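Local coordinates for ABC-type branched-chain amino acid transport systems periplasmic component-like protein (Thermomonospora curvata, PDB 4N03) that probably serves as the substrate-binding component of an ABC transporter, holding a fatty acid, here palmitic acid, in the cleft of a leucine-binding-protein-type fold, at residues R80-I92 with F106-R118. Residues are numbered along the deposited sequence; the frame is centred on the assembly and turned at random. Where two conformers were deposited one is given.
Sequences RDHGYDPQKAVSI and FLGSPMVSAVKQR. With PLM (palmitic acid), chain B.
Met111, present as selenomethionine, runs from the helix 109-118 across the faces of two aromatic rings of segment 80-92, first His82, then Tyr84. Its CB lies 3.6 Å from CB of Ala89, whose small side chain points toward it and lets the backbones come close (Pro86 CA to Met111 CA 4.3 Å). CG, beside its own backbone N (chi1 -68°), sits over the centre of the His82 ring as a CH-pi contact. The chain then bends at chi2 and chi3: SE comes obliquely to Tyr84, 3.5 Å from CD1, a Met-aromatic contact, and CE ends above the centre of that ring while also touching Pro86 CD at 3.7 Å. Methionine's flexible, unbranched chain suits this winding path.

Tyr84 N donates to His82 ND1 almost in the ring plane, which leaves NE2 as the donor to Leu107 O, 2.8 Å away with a bent N-H...O angle of 133°. The imidazole thus ties its own loop to the end of strand 103-107. Tyr84 OH donates to PLM O2 of the palmitic acid at 2.6 Å. Ser109 N gives the same oxygen a nearly straight bond, Ser109 OG donates to PLM O1, and Tyr148 adds a further bond. Gly108, at the N-cap, takes a positive phi and lies close against Met111 SE and the Tyr84 ring, as suits glycine.

The short helical segments cross at -45°, their axes 8.2 Å apart at closest. Val90 CG2 packs 3.6 Å from Ala114 CB and also meets Val115, while CG1 lies over one face of the Arg118 guanidinium.

Two strand-loop-helix units consecutive in sequence, their strands flanking 33-40 in the parallel sheet, meet here; their loops and the N-terminus of helix 109-122 form the carboxylate end of a periplasmic-binding-protein ligand site.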
loop_
_atom_site.group_PDB
_atom_site.type_symbol
_atom_site.label_atom_id
_atom_site.label_comp_id
_atom_site.label_asym_id
_atom_site.label_seq_id
_atom_site.Cartn_x
_atom_site.Cartn_y
_atom_site.Cartn_z
ATOM N N ARG A 80 11.886 -10.401 7.335
ATOM C CA ARG A 80 12.842 -9.454 7.896
ATOM C C ARG A 80 12.175 -8.109 8.177
ATOM O O ARG A 80 11.300 -7.665 7.441
ATOM C CB ARG A 80 14.033 -9.223 6.979
ATOM C CG ARG A 80 15.005 -10.383 6.902
ATOM C CD ARG A 80 15.867 -10.457 8.145
ATOM N NE ARG A 80 16.897 -11.462 7.958
ATOM C CZ ARG A 80 16.693 -12.761 8.080
ATOM N NH1 ARG A 80 15.502 -13.216 8.434
ATOM N NH2 ARG A 80 17.695 -13.590 7.864
ATOM N N ASP A 81 12.606 -7.467 9.254
ATOM C CA ASP A 81 12.078 -6.175 9.725
ATOM C C ASP A 81 13.088 -5.078 9.430
ATOM O O ASP A 81 14.153 -5.059 10.044
ATOM C CB ASP A 81 11.789 -6.272 11.219
ATOM C CG ASP A 81 11.290 -4.986 11.812
ATOM O OD1 ASP A 81 10.830 -4.097 11.082
ATOM O OD2 ASP A 81 11.363 -4.833 13.035
ATOM N N HIS A 82 12.784 -4.162 8.503
ATOM C CA HIS A 82 13.654 -3.030 8.264
ATOM C C HIS A 82 13.330 -1.825 9.115
ATOM O O HIS A 82 14.062 -0.828 9.044
ATOM C CB HIS A 82 13.710 -2.645 6.779
ATOM C CG HIS A 82 12.404 -2.341 6.155
ATOM N ND1 HIS A 82 11.527 -1.386 6.639
ATOM C CD2 HIS A 82 11.861 -2.811 5.000
ATOM C CE1 HIS A 82 10.507 -1.292 5.807
ATOM N NE2 HIS A 82 10.674 -2.154 4.824
ATOM N N GLY A 83 12.243 -1.848 9.893
ATOM C CA GLY A 83 11.927 -0.793 10.833
ATOM C C GLY A 83 11.567 0.536 10.171
ATOM O O GLY A 83 11.602 1.599 10.782
ATOM N N TYR A 84 11.161 0.491 8.910
ATOM C CA TYR A 84 10.950 1.693 8.078
ATOM C C TYR A 84 12.231 2.537 7.982
ATOM O O TYR A 84 12.179 3.745 8.114
ATOM C CB TYR A 84 9.712 2.507 8.517
ATOM C CG TYR A 84 9.113 3.341 7.403
ATOM C CD1 TYR A 84 8.473 2.754 6.355
ATOM C CD2 TYR A 84 9.145 4.718 7.447
ATOM C CE1 TYR A 84 7.943 3.494 5.309
ATOM C CE2 TYR A 84 8.574 5.482 6.429
ATOM C CZ TYR A 84 7.977 4.856 5.369
ATOM O OH TYR A 84 7.437 5.634 4.364
ATOM N N ASP A 85 13.318 1.842 7.672
ATOM C CA ASP A 85 14.615 2.471 7.426
ATOM C C ASP A 85 15.257 1.921 6.141
ATOM O O ASP A 85 15.388 0.704 5.949
ATOM C CB ASP A 85 15.591 2.177 8.553
ATOM C CG ASP A 85 16.950 2.791 8.259
ATOM O OD1 ASP A 85 17.033 4.034 8.300
ATOM O OD2 ASP A 85 17.870 2.067 7.937
ATOM N N PRO A 86 15.577 2.815 5.159
ATOM C CA PRO A 86 16.108 2.339 3.868
ATOM C C PRO A 86 17.469 1.636 3.900
ATOM O O PRO A 86 17.642 0.610 3.232
ATOM C CB PRO A 86 16.161 3.592 3.000
ATOM C CG PRO A 86 15.535 4.683 3.754
ATOM C CD PRO A 86 15.238 4.230 5.179
ATOM N N GLN A 87 18.391 2.080 4.749
ATOM C CA GLN A 87 19.666 1.391 4.850
ATOM C C GLN A 87 19.490 -0.038 5.371
ATOM O O GLN A 87 20.109 -0.979 4.894
ATOM C CB GLN A 87 20.598 2.135 5.750
ATOM C CG GLN A 87 22.015 1.566 5.693
ATOM C CD GLN A 87 23.106 2.461 6.304
ATOM O OE1 GLN A 87 24.165 1.964 6.735
ATOM N NE2 GLN A 87 22.885 3.776 6.294
ATOM N N LYS A 88 18.648 -0.219 6.364
ATOM C CA LYS A 88 18.394 -1.562 6.866
ATOM C C LYS A 88 17.742 -2.448 5.794
ATOM O O LYS A 88 18.052 -3.634 5.680
ATOM C CB LYS A 88 17.493 -1.472 8.023
ATOM C CG LYS A 88 18.050 -0.626 9.092
ATOM C CD LYS A 88 17.695 -1.285 10.355
ATOM C CE LYS A 88 18.286 -0.486 11.455
ATOM N NZ LYS A 88 17.691 0.794 11.671
ATOM N N ALA A 89 16.805 -1.864 5.031
ATOM C CA ALA A 89 16.181 -2.584 3.917
ATOM C C ALA A 89 17.209 -3.101 2.917
ATOM O O ALA A 89 17.098 -4.178 2.385
ATOM C CB ALA A 89 15.167 -1.711 3.210
ATOM N N VAL A 90 18.191 -2.262 2.585
ATOM C CA VAL A 90 19.283 -2.679 1.710
ATOM C C VAL A 90 20.093 -3.858 2.245
ATOM O O VAL A 90 20.411 -4.813 1.523
ATOM C CB VAL A 90 20.216 -1.542 1.399
ATOM C CG1 VAL A 90 21.444 -1.992 0.626
ATOM C CG2 VAL A 90 19.515 -0.452 0.587
ATOM N N SER A 91 20.499 -3.745 3.478
ATOM C CA SER A 91 21.181 -4.818 4.164
ATOM C C SER A 91 20.348 -6.109 4.129
ATOM O O SER A 91 20.857 -7.183 3.831
ATOM C CB SER A 91 21.449 -4.390 5.614
ATOM O OG SER A 91 22.183 -5.383 6.298
ATOM N N ILE A 92 19.038 -5.990 4.416
ATOM C CA ILE A 92 18.135 -7.140 4.361
ATOM C C ILE A 92 18.059 -7.701 2.956
ATOM O O ILE A 92 18.164 -8.878 2.755
ATOM C CB ILE A 92 16.734 -6.784 4.860
ATOM C CG1 ILE A 92 16.787 -6.681 6.393
ATOM C CG2 ILE A 92 15.691 -7.805 4.404
ATOM C CD1 ILE A 92 15.632 -5.950 7.037
ATOM N N PHE A 106 7.348 -6.094 0.221
ATOM C CA PHE A 106 8.456 -5.210 0.560
ATOM C C PHE A 106 7.797 -3.873 0.941
ATOM O O PHE A 106 7.283 -3.146 0.068
ATOM C CB PHE A 106 9.363 -5.051 -0.638
ATOM C CG PHE A 106 10.780 -4.683 -0.274
ATOM C CD1 PHE A 106 11.067 -3.758 0.725
ATOM C CD2 PHE A 106 11.822 -5.224 -0.964
ATOM C CE1 PHE A 106 12.380 -3.450 1.039
ATOM C CE2 PHE A 106 13.132 -4.935 -0.637
ATOM C CZ PHE A 106 13.420 -4.030 0.362
ATOM N N LEU A 107 7.753 -3.569 2.232
ATOM C CA LEU A 107 7.038 -2.386 2.701
ATOM C C LEU A 107 7.885 -1.129 2.484
ATOM O O LEU A 107 9.038 -1.095 2.861
ATOM C CB LEU A 107 6.729 -2.516 4.191
ATOM C CG LEU A 107 5.777 -1.454 4.742
ATOM C CD1 LEU A 107 4.880 -2.084 5.801
ATOM C CD2 LEU A 107 6.512 -0.257 5.315
ATOM N N GLY A 108 7.261 -0.088 1.973
ATOM C CA GLY A 108 7.830 1.240 2.035
ATOM C C GLY A 108 8.472 1.760 0.759
ATOM O O GLY A 108 9.290 1.081 0.159
ATOM N N SER A 109 8.119 2.994 0.360
ATOM C CA SER A 109 8.614 3.547 -0.889
ATOM C C SER A 109 10.124 3.792 -0.875
ATOM O O SER A 109 10.817 3.319 -1.798
ATOM C CB SER A 109 7.824 4.788 -1.329
ATOM O OG SER A 109 6.478 4.454 -1.588
ATOM N N PRO A 110 10.655 4.488 0.118
ATOM C CA PRO A 110 12.112 4.707 0.070
ATOM C C PRO A 110 12.926 3.444 0.199
ATOM O O PRO A 110 14.056 3.352 -0.296
ATOM C CB PRO A 110 12.365 5.670 1.210
ATOM C CG PRO A 110 11.057 6.353 1.454
ATOM C CD PRO A 110 10.028 5.272 1.199
HETATM N N MSE A 111 12.384 2.435 0.899
HETATM C CA MSE A 111 13.071 1.192 1.087
HETATM C C MSE A 111 13.219 0.437 -0.235
HETATM O O MSE A 111 14.304 -0.023 -0.572
HETATM C CB MSE A 111 12.365 0.289 2.124
HETATM C CG MSE A 111 12.435 0.856 3.545
HETATM SE SE MSE A 111 10.787 1.933 3.896
HETATM C CE MSE A 111 11.683 3.559 4.590
ATOM N N VAL A 112 12.139 0.322 -1.000
ATOM C CA VAL A 112 12.224 -0.354 -2.276
ATOM C C VAL A 112 13.055 0.515 -3.276
ATOM O O VAL A 112 13.832 -0.058 -4.023
ATOM C CB VAL A 112 10.848 -0.684 -2.861
ATOM C CG1 VAL A 112 11.002 -1.501 -4.129
ATOM C CG2 VAL A 112 10.028 -1.487 -1.896
ATOM N N SER A 113 12.927 1.828 -3.232
ATOM C CA SER A 113 13.753 2.702 -4.111
ATOM C C SER A 113 15.209 2.420 -3.915
ATOM O O SER A 113 15.973 2.442 -4.908
ATOM C CB SER A 113 13.462 4.201 -3.853
ATOM O OG SER A 113 12.281 4.497 -4.487
ATOM N N ALA A 114 15.637 2.183 -2.675
ATOM C CA ALA A 114 17.050 2.003 -2.383
ATOM C C ALA A 114 17.619 0.740 -3.011
ATOM O O ALA A 114 18.830 0.635 -3.193
ATOM C CB ALA A 114 17.302 2.010 -0.903
ATOM N N VAL A 115 16.763 -0.221 -3.335
ATOM C CA VAL A 115 17.212 -1.499 -3.907
ATOM C C VAL A 115 16.685 -1.725 -5.312
ATOM O O VAL A 115 16.867 -2.769 -5.880
ATOM C CB VAL A 115 16.860 -2.705 -3.006
ATOM C CG1 VAL A 115 17.644 -2.643 -1.721
ATOM C CG2 VAL A 115 15.395 -2.797 -2.741
ATOM N N LYS A 116 16.152 -0.663 -5.931
ATOM C CA LYS A 116 15.558 -0.775 -7.261
ATOM C C LYS A 116 16.582 -1.279 -8.291
ATOM O O LYS A 116 16.302 -2.126 -9.117
ATOM C CB LYS A 116 14.876 0.533 -7.624
ATOM C CG LYS A 116 14.064 0.481 -8.863
ATOM C CD LYS A 116 13.359 1.814 -9.053
ATOM C CE LYS A 116 12.552 1.792 -10.328
ATOM N NZ LYS A 116 13.464 1.958 -11.491
ATOM N N GLN A 117 17.796 -0.712 -8.259
ATOM C CA GLN A 117 18.796 -1.162 -9.208
ATOM C C GLN A 117 19.162 -2.635 -9.019
ATOM O O GLN A 117 19.350 -3.370 -9.984
ATOM C CB GLN A 117 20.073 -0.310 -9.102
ATOM C CG GLN A 117 20.023 1.023 -9.735
ATOM C CD GLN A 117 21.367 1.731 -9.710
ATOM O OE1 GLN A 117 21.751 2.252 -8.703
ATOM N NE2 GLN A 117 22.075 1.729 -10.830
ATOM N N ARG A 118 19.287 -3.053 -7.770
ATOM C CA ARG A 118 19.582 -4.453 -7.512
ATOM C C ARG A 118 18.424 -5.394 -7.929
ATOM O O ARG A 118 18.651 -6.459 -8.483
ATOM C CB ARG A 118 19.849 -4.657 -6.032
ATOM C CG ARG A 118 21.176 -4.089 -5.567
ATOM C CD ARG A 118 21.295 -4.366 -4.077
ATOM N NE ARG A 118 22.470 -3.755 -3.485
ATOM C CZ ARG A 118 22.535 -2.506 -3.047
ATOM N NH1 ARG A 118 21.469 -1.689 -3.159
ATOM N NH2 ARG A 118 23.675 -2.066 -2.486
HETATM C C1 PLM B . 5.365 4.378 1.864
HETATM O O1 PLM B . 4.986 4.277 0.667
HETATM O O2 PLM B . 6.558 4.474 2.226
HETATM C C2 PLM B . 4.333 4.200 2.954
HETATM C C3 PLM B . 4.118 2.637 3.151
HETATM C C4 PLM B . 2.954 2.308 4.057
HETATM C C5 PLM B . 2.798 0.844 4.289
HETATM C C6 PLM B . 1.588 0.355 5.113
HETATM C C7 PLM B . 0.416 0.036 4.194
HETATM C C8 PLM B . -0.889 -0.270 4.877
HETATM C C9 PLM B . -1.959 -0.883 3.993
HETATM C CA PLM B . -2.896 0.130 3.295
HETATM C CB PLM B . -3.724 -0.649 2.197
HETATM C CC PLM B . -3.611 0.041 0.806
HETATM C CD PLM B . -3.899 -0.868 -0.370
HETATM C CE PLM B . -3.769 -0.259 -1.760
HETATM C CF PLM B . -3.455 -1.346 -2.800
HETATM C CG PLM B . -4.672 -2.064 -3.355
#